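Local coordinates for hypothetical protein Atu1826 (Agrobacterium tumefaciens, PDB 2I3D), which is of unknown function but is probably a serine hydrolase of the alpha/beta hydrolase fold, related to the S15 family of X-Pro dipeptidyl-peptidases, at residues Gly37-Ser42 with Leu111-Ser116; Ala153-Thr158 with Ala210-Asn215; Phe97-Gly102 with Gly132-Met137. All blocks are in the same frame, centred on the assembly; numbering follows the deposited sequence. Where two conformers were deposited one is given.

The three contacts run across a putative alpha/beta hydrolase. Contact 1 packs helix 101-117 against strand 33-40, contact 3 joins the beginning of that helix to helix 131-142, and contact 2 brings the loop 153-158 against the loop that carries H212, the probable catalytic histidine. Contacts 1 and 3 share helix 101-117, with centres 19 Å apart and nearest atoms about 8 Å apart. Contacts 2 and 3 are 15 Å apart between centres but approach to about 4 Å at their nearest atoms, and G132 of contact 3 belongs to the presumed nucleophile elbow around S130. Contact 1 lies 27 Å from contact 2, centre to centre, on the opposite side of the chain's centre.

Contact 1: residues Gly37-Ser42 with Leu111-Ser116; sequences GRYQPS and LDWVQS
The indole of W113 turns the edge of its six-membered ring onto one face of Y39, a T-shaped (edge-to-face) pair that packs helix 101-117 against strand 33-40 in the central sheet of this alpha/beta hydrolase fold. The two ring centroids are 5.2 Å apart and the planes meet at 72°. Two neighbouring indole carbons do the touching: W113 CH2 comes within 4.0 Å of Y39 CG, while CZ3 lies beside Y39 CD1. They approach toward the rim of the phenol ring, on the side of its CB attachment. P41 CD rests 3.9 Å above the plane of the Y39 ring on the opposite face, which leaves the phenol sandwiched between its own chain and the helix. A chi1 of 179° swings the W113 indole out from the helix to the strand, and it also stacks with F28 of strand 25-30. V114 supplies a second, lighter apolar touch, and its side chain packs as well on T81 and L83 of strand 81-85. V114 CG1 approaches the Y39 ring obliquely, 4.3 Å from Y39 CE1.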
loop_
_atom_site.group_PDB
_atom_site.type_symbol
_atom_site.label_atom_id
_atom_site.label_comp_id
_atom_site.label_asym_id
_atom_site.label_seq_id
_atom_site.Cartn_x
_atom_site.Cartn_y
_atom_site.Cartn_z
ATOM N N GLY B 37 9.043 -12.714 -7.538
ATOM C CA GLY B 37 9.683 -11.387 -7.672
ATOM C C GLY B 37 9.273 -10.633 -8.918
ATOM O O GLY B 37 8.509 -11.166 -9.762
ATOM N N ARG B 38 9.739 -9.375 -8.983
ATOM C CA ARG B 38 9.620 -8.520 -10.158
ATOM C C ARG B 38 10.995 -7.959 -10.413
ATOM O O ARG B 38 11.607 -7.357 -9.516
ATOM C CB ARG B 38 8.620 -7.370 -9.926
ATOM C CG ARG B 38 7.196 -7.847 -9.663
ATOM C CD ARG B 38 6.614 -8.568 -10.887
ATOM N NE ARG B 38 5.253 -9.030 -10.644
ATOM C CZ ARG B 38 4.903 -10.281 -10.349
ATOM N NH1 ARG B 38 5.808 -11.245 -10.270
ATOM N NH2 ARG B 38 3.633 -10.575 -10.142
ATOM N N TYR B 39 11.474 -8.147 -11.633
ATOM C CA TYR B 39 12.866 -7.968 -11.999
ATOM C C TYR B 39 13.007 -7.135 -13.251
ATOM O O TYR B 39 12.380 -7.436 -14.268
ATOM C CB TYR B 39 13.440 -9.357 -12.229
ATOM C CG TYR B 39 14.738 -9.453 -12.978
ATOM C CD1 TYR B 39 15.920 -8.903 -12.478
ATOM C CD2 TYR B 39 14.802 -10.189 -14.180
ATOM C CE1 TYR B 39 17.147 -9.051 -13.191
ATOM C CE2 TYR B 39 15.999 -10.352 -14.867
ATOM C CZ TYR B 39 17.161 -9.785 -14.376
ATOM O OH TYR B 39 18.337 -9.956 -15.090
ATOM N N GLN B 40 13.822 -6.086 -13.185
ATOM C CA GLN B 40 14.144 -5.261 -14.365
ATOM C C GLN B 40 15.647 -5.111 -14.513
ATOM O O GLN B 40 16.274 -4.332 -13.770
ATOM C CB GLN B 40 13.539 -3.861 -14.289
ATOM C CG GLN B 40 12.025 -3.803 -14.170
ATOM C CD GLN B 40 11.325 -3.794 -15.518
ATOM O OE1 GLN B 40 10.102 -4.001 -15.599
ATOM N NE2 GLN B 40 12.095 -3.551 -16.589
ATOM N N PRO B 41 16.243 -5.824 -15.494
ATOM C CA PRO B 41 17.685 -5.676 -15.634
ATOM C C PRO B 41 18.075 -4.331 -16.249
ATOM O O PRO B 41 17.326 -3.755 -17.046
ATOM C CB PRO B 41 18.077 -6.837 -16.564
ATOM C CG PRO B 41 16.861 -7.053 -17.417
ATOM C CD PRO B 41 15.671 -6.749 -16.494
ATOM N N SER B 42 19.247 -3.845 -15.881
ATOM C CA SER B 42 19.761 -2.630 -16.485
ATOM C C SER B 42 20.121 -2.798 -17.960
ATOM O O SER B 42 20.640 -3.858 -18.384
ATOM C CB SER B 42 21.011 -2.140 -15.760
ATOM O OG SER B 42 21.455 -0.914 -16.350
ATOM N N LEU B 111 19.421 -11.669 -3.627
ATOM C CA LEU B 111 20.640 -10.994 -4.080
ATOM C C LEU B 111 21.578 -11.944 -4.844
ATOM O O LEU B 111 22.094 -11.581 -5.910
ATOM C CB LEU B 111 21.366 -10.311 -2.912
ATOM C CG LEU B 111 22.569 -9.452 -3.342
ATOM C CD1 LEU B 111 22.325 -8.459 -4.545
ATOM C CD2 LEU B 111 23.084 -8.692 -2.117
ATOM N N ASP B 112 21.712 -13.169 -4.338
ATOM C CA ASP B 112 22.540 -14.196 -5.043
ATOM C C ASP B 112 21.993 -14.461 -6.450
ATOM O O ASP B 112 22.758 -14.573 -7.439
ATOM C CB ASP B 112 22.543 -15.522 -4.269
ATOM C CG ASP B 112 23.341 -15.466 -2.973
ATOM O OD1 ASP B 112 24.142 -14.528 -2.724
ATOM O OD2 ASP B 112 23.185 -16.425 -2.198
ATOM N N TRP B 113 20.672 -14.600 -6.539
ATOM C CA TRP B 113 20.021 -14.859 -7.818
ATOM C C TRP B 113 20.295 -13.756 -8.842
ATOM O O TRP B 113 20.737 -14.053 -9.984
ATOM C CB TRP B 113 18.540 -15.065 -7.613
ATOM C CG TRP B 113 17.774 -15.318 -8.848
ATOM C CD1 TRP B 113 17.632 -16.524 -9.497
ATOM C CD2 TRP B 113 17.031 -14.363 -9.603
ATOM N NE1 TRP B 113 16.822 -16.367 -10.596
ATOM C CE2 TRP B 113 16.450 -15.052 -10.695
ATOM C CE3 TRP B 113 16.786 -12.993 -9.459
ATOM C CZ2 TRP B 113 15.641 -14.414 -11.636
ATOM C CZ3 TRP B 113 15.982 -12.350 -10.410
ATOM C CH2 TRP B 113 15.422 -13.066 -11.483
ATOM N N VAL B 114 20.089 -12.486 -8.460
ATOM C CA VAL B 114 20.342 -11.368 -9.384
ATOM C C VAL B 114 21.822 -11.336 -9.748
ATOM O O VAL B 114 22.184 -11.168 -10.917
ATOM C CB VAL B 114 19.879 -9.968 -8.837
ATOM C CG1 VAL B 114 20.014 -8.879 -9.938
ATOM C CG2 VAL B 114 18.489 -10.019 -8.367
ATOM N N GLN B 115 22.684 -11.548 -8.759
ATOM C CA GLN B 115 24.110 -11.570 -9.031
ATOM C C GLN B 115 24.559 -12.728 -9.939
ATOM O O GLN B 115 25.516 -12.584 -10.697
ATOM C CB GLN B 115 24.887 -11.573 -7.720
ATOM C CG GLN B 115 24.902 -10.214 -7.033
ATOM C CD GLN B 115 25.588 -10.258 -5.676
ATOM O OE1 GLN B 115 25.887 -11.336 -5.138
ATOM N NE2 GLN B 115 25.859 -9.081 -5.122
ATOM N N SER B 116 23.875 -13.866 -9.859
ATOM C CA SER B 116 24.157 -14.996 -10.779
ATOM C C SER B 116 23.858 -14.587 -12.235
ATOM O O SER B 116 24.552 -15.027 -13.162
ATOM C CB SER B 116 23.427 -16.294 -10.356
ATOM O OG SER B 116 22.019 -16.299 -10.663
#

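Contact 2: residues Ala153-Thr158 with Ala210-Asn215; sequences APQPNT and ANHFFN
The imidazole of H212, which packs against A153 and Q155, is gripped at both of its nitrogens: H212 NE2 is hydrogen-bonded to S130 OG and H212 ND1 to D179 OD2. This is consistent with the Ser-His-Asp triad of an alpha/beta hydrolase, whose serine stands on the nucleophile elbow. These two bonds fix the rotation of the ring and set CE1 against A153, in what is probably the active site. The carbonyl oxygen of A153 lies 3.2 Å from H212 CE1, the shortest approach between the two loops. A153 O is buried and has no hydrogen-bond partner in the model, so the polarised C-H of the imidazole is a likely source of weak electrostatic compensation. Such a carbonyl beside CE1 of the catalytic histidine is a familiar feature of serine hydrolases.

The methyl group of A153 adds to the contact, with CB 3.5 Å from H212 CE1. The same methyl meets the edge of the F214 ring, near its plane, at 4.0 Å from CE2. Q155 crosses the imidazole at about a right angle; CG is the part that touches, 3.8 Å from H212 CE1, and the amide and ring planes are 37° apart. Q155 leaves its backbone with chi1 -57° and runs extended beyond CG, and it also reaches S130.

A type I beta turn from N211 to F214 carries the histidine, closed by F214 N to N211 O at 3.1 Å. F213, within the turn, packs on N64 of the second subunit. One face of its ring receives H212 CB, 4.0 Å above the plane and over the centre.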
loop_
_atom_site.group_PDB
_atom_site.type_symbol
_atom_site.label_atom_id
_atom_site.label_comp_id
_atom_site.label_asym_id
_atom_site.label_seq_id
_atom_site.Cartn_x
_atom_site.Cartn_y
_atom_site.Cartn_z
ATOM N N ALA B 153 11.212 4.339 7.457
ATOM C CA ALA B 153 10.410 3.975 8.653
ATOM C C ALA B 153 10.961 2.766 9.422
ATOM O O ALA B 153 10.208 1.840 9.717
ATOM C CB ALA B 153 8.908 3.701 8.301
ATOM N N PRO B 154 12.237 2.795 9.804
ATOM C CA PRO B 154 12.779 1.667 10.586
ATOM C C PRO B 154 12.142 1.628 12.005
ATOM O O PRO B 154 11.642 2.677 12.476
ATOM C CB PRO B 154 14.268 2.012 10.665
ATOM C CG PRO B 154 14.299 3.525 10.736
ATOM C CD PRO B 154 13.178 3.931 9.722
ATOM N N GLN B 155 12.141 0.459 12.684
ATOM C CA GLN B 155 11.382 0.313 13.922
ATOM C C GLN B 155 12.353 -0.189 14.983
ATOM O O GLN B 155 12.295 -1.347 15.397
ATOM C CB GLN B 155 10.268 -0.734 13.755
ATOM C CG GLN B 155 9.282 -0.470 12.635
ATOM C CD GLN B 155 8.663 -1.786 12.202
ATOM O OE1 GLN B 155 7.495 -2.122 12.525
ATOM N NE2 GLN B 155 9.454 -2.552 11.473
ATOM N N PRO B 156 13.283 0.669 15.421
ATOM C CA PRO B 156 14.301 0.164 16.385
ATOM C C PRO B 156 13.789 -0.057 17.833
ATOM O O PRO B 156 14.551 -0.557 18.687
ATOM C CB PRO B 156 15.355 1.282 16.412
ATOM C CG PRO B 156 14.583 2.584 15.971
ATOM C CD PRO B 156 13.484 2.081 15.024
ATOM N N ASN B 157 12.535 0.311 18.094
ATOM C CA ASN B 157 11.861 -0.012 19.336
ATOM C C ASN B 157 11.242 -1.420 19.293
ATOM O O ASN B 157 10.933 -1.972 20.337
ATOM C CB ASN B 157 10.763 1.055 19.659
ATOM C CG ASN B 157 9.712 1.226 18.525
ATOM O OD1 ASN B 157 9.993 0.994 17.357
ATOM N ND2 ASN B 157 8.456 1.603 18.908
ATOM N N THR B 158 11.058 -1.978 18.085
ATOM C CA THR B 158 10.405 -3.291 17.902
ATOM C C THR B 158 11.387 -4.382 17.475
ATOM O O THR B 158 11.220 -5.572 17.845
ATOM C CB THR B 158 9.321 -3.166 16.784
ATOM O OG1 THR B 158 8.411 -2.110 17.118
ATOM C CG2 THR B 158 8.593 -4.505 16.573
ATOM N N ALA B 210 4.114 13.018 8.505
ATOM C CA ALA B 210 4.043 11.635 7.976
ATOM C C ALA B 210 3.862 10.613 9.114
ATOM O O ALA B 210 4.545 10.687 10.132
ATOM C CB ALA B 210 5.288 11.307 7.177
ATOM N N ASN B 211 2.932 9.668 8.940
ATOM C CA ASN B 211 2.810 8.563 9.869
ATOM C C ASN B 211 3.662 7.393 9.388
ATOM O O ASN B 211 4.498 7.592 8.501
ATOM C CB ASN B 211 1.334 8.191 10.152
ATOM C CG ASN B 211 0.566 7.730 8.914
ATOM O OD1 ASN B 211 -0.731 7.550 8.954
ATOM N ND2 ASN B 211 1.278 7.491 7.842
ATOM N N HIS B 212 3.477 6.189 9.975
ATOM C CA HIS B 212 4.297 5.039 9.563
ATOM C C HIS B 212 4.070 4.668 8.103
ATOM O O HIS B 212 4.903 4.036 7.477
ATOM C CB HIS B 212 4.022 3.818 10.449
ATOM C CG HIS B 212 5.081 2.760 10.358
ATOM N ND1 HIS B 212 6.367 2.963 10.833
ATOM C CD2 HIS B 212 5.049 1.499 9.881
ATOM C CE1 HIS B 212 7.092 1.877 10.610
ATOM N NE2 HIS B 212 6.307 0.962 10.059
ATOM N N PHE B 213 2.907 5.050 7.586
ATOM C CA PHE B 213 2.468 4.714 6.216
ATOM C C PHE B 213 2.634 5.886 5.249
ATOM O O PHE B 213 2.352 5.745 4.058
ATOM C CB PHE B 213 1.037 4.246 6.305
ATOM C CG PHE B 213 0.846 3.274 7.428
ATOM C CD1 PHE B 213 1.391 2.008 7.330
ATOM C CD2 PHE B 213 0.300 3.694 8.623
ATOM C CE1 PHE B 213 1.295 1.095 8.398
ATOM C CE2 PHE B 213 0.197 2.814 9.712
ATOM C CZ PHE B 213 0.698 1.503 9.597
ATOM N N PHE B 214 3.258 6.975 5.732
ATOM C CA PHE B 214 3.423 8.199 4.925
ATOM C C PHE B 214 2.097 8.560 4.246
ATOM O O PHE B 214 2.093 9.048 3.105
ATOM C CB PHE B 214 4.568 8.036 3.932
ATOM C CG PHE B 214 5.873 7.851 4.612
ATOM C CD1 PHE B 214 6.674 8.963 4.909
ATOM C CD2 PHE B 214 6.260 6.578 5.051
ATOM C CE1 PHE B 214 7.928 8.801 5.615
ATOM C CE2 PHE B 214 7.455 6.403 5.737
ATOM C CZ PHE B 214 8.285 7.505 6.041
ATOM N N ASN B 215 0.978 8.383 4.959
ATOM C CA ASN B 215 -0.297 8.710 4.321
ATOM C C ASN B 215 -0.338 10.205 3.979
ATOM O O ASN B 215 -0.161 11.052 4.842
ATOM C CB ASN B 215 -1.490 8.357 5.216
ATOM C CG ASN B 215 -1.688 6.860 5.353
ATOM O OD1 ASN B 215 -1.559 6.070 4.373
ATOM N ND2 ASN B 215 -2.010 6.448 6.553
#

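Contact 3: residues Phe97-Gly102 with Gly132-Met137; sequences FDHGAG and GAWIGM
CG of H99 and CG of W134 are each anti to their own backbone N (chi1 174° and -180°); these torsions bring the imidazole and the indole together, and the side chains cross at about a right angle. The imidazole meets the end of the indole obliquely, with H99 CE1 3.6 Å from W134 CH2. The backbone follows close behind: H99 O approaches the edge of the indole near its plane, 3.4 Å from W134 CZ3, and G100 CA lies 3.8 Å from that same carbon. One residue on in each segment, I135 CD1 lies 3.5 Å from G100 O.

G100 is the N-cap residue of helix 101-117, and the chain enters the helix through an Asx turn. D98 OD1 accepts from two backbone donors, G100 N at 3.0 Å on its anti lone pair and G102 N at 2.9 Å on its syn lone pair. The opposing segment belongs to helix 131-142, which follows the presumed nucleophile elbow of the alpha/beta hydrolase fold and includes its G132. W134 also stacks with Y159, and its NE1 is hydrogen-bonded to D160 O.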
loop_
_atom_site.group_PDB
_atom_site.type_symbol
_atom_site.label_atom_id
_atom_site.label_comp_id
_atom_site.label_asym_id
_atom_site.label_seq_id
_atom_site.Cartn_x
_atom_site.Cartn_y
_atom_site.Cartn_z
ATOM N N PHE B 97 5.988 -17.325 7.373
ATOM C CA PHE B 97 6.708 -16.151 7.835
ATOM C C PHE B 97 7.336 -16.452 9.199
ATOM O O PHE B 97 6.804 -17.255 9.975
ATOM C CB PHE B 97 5.763 -14.960 7.866
ATOM C CG PHE B 97 6.460 -13.617 7.728
ATOM C CD1 PHE B 97 6.716 -13.061 6.450
ATOM C CD2 PHE B 97 6.831 -12.918 8.874
ATOM C CE1 PHE B 97 7.352 -11.806 6.334
ATOM C CE2 PHE B 97 7.447 -11.705 8.789
ATOM C CZ PHE B 97 7.701 -11.125 7.523
ATOM N N ASP B 98 8.515 -15.906 9.459
ATOM C CA ASP B 98 9.102 -16.050 10.770
ATOM C C ASP B 98 9.649 -14.708 11.255
ATOM O O ASP B 98 9.502 -13.697 10.568
ATOM C CB ASP B 98 10.124 -17.190 10.812
ATOM C CG ASP B 98 11.376 -16.918 9.997
ATOM O OD1 ASP B 98 11.924 -15.799 10.068
ATOM O OD2 ASP B 98 11.845 -17.836 9.300
ATOM N N HIS B 99 10.201 -14.688 12.454
ATOM C CA HIS B 99 10.462 -13.413 13.108
ATOM C C HIS B 99 11.455 -12.575 12.325
ATOM O O HIS B 99 11.433 -11.351 12.437
ATOM C CB HIS B 99 10.978 -13.609 14.536
ATOM C CG HIS B 99 11.400 -12.326 15.191
ATOM N ND1 HIS B 99 12.707 -11.873 15.182
ATOM C CD2 HIS B 99 10.674 -11.369 15.820
ATOM C CE1 HIS B 99 12.766 -10.694 15.790
ATOM N NE2 HIS B 99 11.550 -10.377 16.202
ATOM N N GLY B 100 12.295 -13.189 11.499
ATOM C CA GLY B 100 13.227 -12.379 10.696
ATOM C C GLY B 100 14.330 -13.189 10.063
ATOM O O GLY B 100 14.752 -12.896 8.960
ATOM N N ALA B 101 14.848 -14.207 10.765
ATOM C CA ALA B 101 15.936 -15.006 10.176
ATOM C C ALA B 101 15.619 -15.546 8.773
ATOM O O ALA B 101 16.459 -15.493 7.847
ATOM C CB ALA B 101 16.323 -16.154 11.108
ATOM N N GLY B 102 14.412 -16.088 8.609
ATOM C CA GLY B 102 14.046 -16.621 7.286
ATOM C C GLY B 102 13.997 -15.539 6.214
ATOM O O GLY B 102 14.391 -15.742 5.070
ATOM N N GLY B 132 11.087 -4.396 6.314
ATOM C CA GLY B 132 12.040 -4.499 5.222
ATOM C C GLY B 132 13.337 -3.715 5.457
ATOM O O GLY B 132 14.380 -4.141 4.975
ATOM N N ALA B 133 13.272 -2.582 6.189
ATOM C CA ALA B 133 14.491 -1.795 6.448
ATOM C C ALA B 133 15.359 -2.578 7.443
ATOM O O ALA B 133 16.602 -2.487 7.412
ATOM C CB ALA B 133 14.132 -0.436 7.033
ATOM N N TRP B 134 14.720 -3.263 8.397
ATOM C CA TRP B 134 15.507 -4.077 9.353
ATOM C C TRP B 134 16.202 -5.243 8.644
ATOM O O TRP B 134 17.435 -5.494 8.832
ATOM C CB TRP B 134 14.573 -4.551 10.475
ATOM C CG TRP B 134 15.212 -5.391 11.548
ATOM C CD1 TRP B 134 16.240 -5.040 12.388
ATOM C CD2 TRP B 134 14.827 -6.726 11.898
ATOM N NE1 TRP B 134 16.549 -6.115 13.233
ATOM C CE2 TRP B 134 15.678 -7.146 12.963
ATOM C CE3 TRP B 134 13.877 -7.635 11.377
ATOM C CZ2 TRP B 134 15.564 -8.420 13.543
ATOM C CZ3 TRP B 134 13.754 -8.865 11.950
ATOM C CH2 TRP B 134 14.578 -9.263 13.022
ATOM N N ILE B 135 15.429 -6.007 7.846
ATOM C CA ILE B 135 16.087 -7.024 7.010
ATOM C C ILE B 135 17.176 -6.415 6.090
ATOM O O ILE B 135 18.291 -6.959 5.967
ATOM C CB ILE B 135 15.064 -7.819 6.179
ATOM C CG1 ILE B 135 13.958 -8.416 7.091
ATOM C CG2 ILE B 135 15.801 -8.892 5.295
ATOM C CD1 ILE B 135 14.485 -9.531 8.046
ATOM N N GLY B 136 16.886 -5.250 5.484
ATOM C CA GLY B 136 17.847 -4.632 4.598
ATOM C C GLY B 136 19.165 -4.289 5.277
ATOM O O GLY B 136 20.257 -4.504 4.713
HETATM N N MSE B 137 19.072 -3.752 6.483
HETATM C CA MSE B 137 20.303 -3.364 7.180
HETATM C C MSE B 137 21.084 -4.606 7.642
HETATM O O MSE B 137 22.321 -4.560 7.732
HETATM C CB MSE B 137 20.051 -2.324 8.280
HETATM C CG MSE B 137 19.477 -1.013 7.698
HETATM SE SE MSE B 137 19.499 0.504 8.888
HETATM C CE MSE B 137 21.366 1.047 8.591
#